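Local coordinates for CPXV018 protein (Cowpox virus, PDB 4PDC), which is a secreted, MHC-like viral ligand that binds the NK cell receptor NKG2D and helps cowpox virus evade NKG2D immunosurveillance, at residues F66-T71 with N113-W117. The protein carries 2 engineered substitutions. Coordinates in Å, arbitrary orientation, origin at the centre of the assembly. Residue numbers count along the deposited sequence, not the author numbering.
Sequences FRRVPT and NKNMW
In this MHC-like fold, two helical regions lie over an antiparallel sheet. Here the extended loop after helix 51-64 meets the first turn of helix 113-126. The loop starts with an inverse gamma turn centred on R67, closed by a weak hydrogen bond from R68 N to F66 O (3.0 Å). Residues 68-71 then run extended. CA atoms pair F66 with W117 (7.5 Å) and R68 with N113 (5.9 Å).

The N113 amide (chi1 m, chi2 -34°) pairs with both the N-H and the C=O of V69. V69 N donates to N113 OD1 (2.8 Å), and N113 ND2 donates to V69 O (3.1 Å). ND2 is also hydrogen-bonded to E76 OE1 on strand 75-87. N113 O accepts the helical hydrogen bond from W117 N (2.9 Å). T71 OG1 is hydrogen-bonded to T73 O; T71 CG2 lies 3.4 Å from N113 ND2.

F66 (chi1 t) packs beside the helix, against L10 and L78 of the sheet. The W117 edge meets the F66 face in a T-shaped pair, centroids 5.1 Å apart and planes at 84°. W117 NE1 is hydrogen-bonded to T79 O. Outside this contact, R67 NH2 forms a salt bridge with an acidic side chain of the NKG2D chain, and M116 packs on that chain. M116 (chi1 and chi2 t) makes an oblique Met-aromatic contact, SD 4.6 Å from the F66 centroid. M116 SD also lies 3.1 Å from R67 O, a close chalcogen-type contact nearly in line with CG-SD, not a hydrogen bond.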
loop_
_atom_site.group_PDB
_atom_site.type_symbol
_atom_site.label_atom_id
_atom_site.label_comp_id
_atom_site.label_asym_id
_atom_site.label_seq_id
_atom_site.Cartn_x
_atom_site.Cartn_y
_atom_site.Cartn_z
ATOM N N PHE E 66 7.146 12.712 -10.287
ATOM C CA PHE E 66 6.446 13.585 -11.225
ATOM C C PHE E 66 7.366 13.925 -12.388
ATOM O O PHE E 66 8.411 14.546 -12.204
ATOM C CB PHE E 66 5.964 14.862 -10.533
ATOM C CG PHE E 66 5.200 15.791 -11.441
ATOM C CD1 PHE E 66 4.093 15.341 -12.144
ATOM C CD2 PHE E 66 5.583 17.112 -11.584
ATOM C CE1 PHE E 66 3.387 16.196 -12.978
ATOM C CE2 PHE E 66 4.882 17.970 -12.414
ATOM C CZ PHE E 66 3.788 17.512 -13.111
ATOM N N ARG E 67 6.970 13.513 -13.587
ATOM C CA ARG E 67 7.804 13.688 -14.768
ATOM C C ARG E 67 7.521 15.025 -15.446
ATOM O O ARG E 67 7.023 15.073 -16.570
ATOM C CB ARG E 67 7.585 12.529 -15.740
ATOM C CG ARG E 67 7.745 11.169 -15.077
ATOM C CD ARG E 67 8.169 10.097 -16.061
ATOM N NE ARG E 67 7.100 9.701 -16.973
ATOM C CZ ARG E 67 6.278 8.675 -16.770
ATOM N NH1 ARG E 67 6.383 7.924 -15.680
ATOM N NH2 ARG E 67 5.343 8.397 -17.665
ATOM N N ARG E 68 7.849 16.103 -14.744
ATOM C CA ARG E 68 7.659 17.457 -15.248
ATOM C C ARG E 68 8.428 17.668 -16.551
ATOM O O ARG E 68 9.602 17.320 -16.640
ATOM C CB ARG E 68 8.116 18.471 -14.192
ATOM C CG ARG E 68 8.000 19.926 -14.612
ATOM C CD ARG E 68 8.370 20.873 -13.474
ATOM N NE ARG E 68 9.797 21.191 -13.448
ATOM C CZ ARG E 68 10.717 20.508 -12.771
ATOM N NH1 ARG E 68 10.381 19.448 -12.046
ATOM N NH2 ARG E 68 11.987 20.889 -12.818
ATOM N N VAL E 69 7.766 18.225 -17.562
ATOM C CA VAL E 69 8.442 18.545 -18.816
ATOM C C VAL E 69 8.871 20.008 -18.786
ATOM O O VAL E 69 8.128 20.861 -18.298
ATOM C CB VAL E 69 7.549 18.284 -20.055
ATOM C CG1 VAL E 69 7.167 16.817 -20.131
ATOM C CG2 VAL E 69 6.302 19.156 -20.042
ATOM N N PRO E 70 10.080 20.308 -19.285
ATOM C CA PRO E 70 10.472 21.720 -19.342
ATOM C C PRO E 70 9.534 22.506 -20.251
ATOM O O PRO E 70 9.031 21.943 -21.223
ATOM C CB PRO E 70 11.894 21.678 -19.913
ATOM C CG PRO E 70 12.360 20.272 -19.706
ATOM C CD PRO E 70 11.139 19.422 -19.801
ATOM N N THR E 71 9.301 23.776 -19.935
ATOM C CA THR E 71 8.381 24.606 -20.709
ATOM C C THR E 71 8.968 25.980 -20.980
ATOM O O THR E 71 9.814 26.463 -20.229
ATOM C CB THR E 71 7.030 24.801 -19.984
ATOM O OG1 THR E 71 7.212 25.665 -18.855
ATOM C CG2 THR E 71 6.464 23.473 -19.515
ATOM N N ASN E 113 2.195 19.765 -18.208
ATOM C CA ASN E 113 2.398 19.566 -16.786
ATOM C C ASN E 113 1.060 19.588 -16.053
ATOM O O ASN E 113 0.851 18.836 -15.104
ATOM C CB ASN E 113 3.341 20.633 -16.229
ATOM C CG ASN E 113 4.765 20.467 -16.733
ATOM O OD1 ASN E 113 5.230 19.348 -16.945
ATOM N ND2 ASN E 113 5.462 21.580 -16.933
ATOM N N LYS E 114 0.150 20.437 -16.523
ATOM C CA LYS E 114 -1.176 20.556 -15.929
ATOM C C LYS E 114 -1.939 19.231 -15.996
ATOM O O LYS E 114 -2.523 18.785 -15.006
ATOM C CB LYS E 114 -1.964 21.659 -16.635
ATOM C CG LYS E 114 -3.302 21.978 -16.004
ATOM C CD LYS E 114 -4.006 23.097 -16.759
ATOM C CE LYS E 114 -5.319 23.476 -16.099
ATOM N NZ LYS E 114 -6.051 24.518 -16.868
ATOM N N ASN E 115 -1.925 18.596 -17.162
ATOM C CA ASN E 115 -2.614 17.321 -17.332
ATOM C C ASN E 115 -1.948 16.179 -16.573
ATOM O O ASN E 115 -2.627 15.369 -15.944
ATOM C CB ASN E 115 -2.707 16.967 -18.817
ATOM C CG ASN E 115 -3.818 17.724 -19.526
ATOM O OD1 ASN E 115 -4.868 17.999 -18.942
ATOM N ND2 ASN E 115 -3.590 18.062 -20.789
ATOM N N MET E 116 -0.624 16.107 -16.636
ATOM C CA MET E 116 0.101 15.048 -15.946
ATOM C C MET E 116 -0.097 15.158 -14.436
ATOM O O MET E 116 -0.255 14.154 -13.739
ATOM C CB MET E 116 1.588 15.110 -16.286
ATOM C CG MET E 116 2.382 13.937 -15.742
ATOM S SD MET E 116 4.155 14.090 -16.031
ATOM C CE MET E 116 4.200 14.200 -17.823
ATOM N N TRP E 117 -0.079 16.388 -13.939
ATOM C CA TRP E 117 -0.291 16.650 -12.523
ATOM C C TRP E 117 -1.661 16.137 -12.087
ATOM O O TRP E 117 -1.804 15.535 -11.024
ATOM C CB TRP E 117 -0.164 18.150 -12.251
ATOM C CG TRP E 117 -0.297 18.544 -10.810
ATOM C CD1 TRP E 117 -1.417 19.014 -10.191
ATOM C CD2 TRP E 117 0.731 18.513 -9.811
ATOM N NE1 TRP E 117 -1.153 19.282 -8.868
ATOM C CE2 TRP E 117 0.158 18.980 -8.608
ATOM C CE3 TRP E 117 2.078 18.139 -9.816
ATOM C CZ2 TRP E 117 0.886 19.087 -7.427
ATOM C CZ3 TRP E 117 2.799 18.244 -8.640
ATOM C CH2 TRP E 117 2.202 18.714 -7.462
#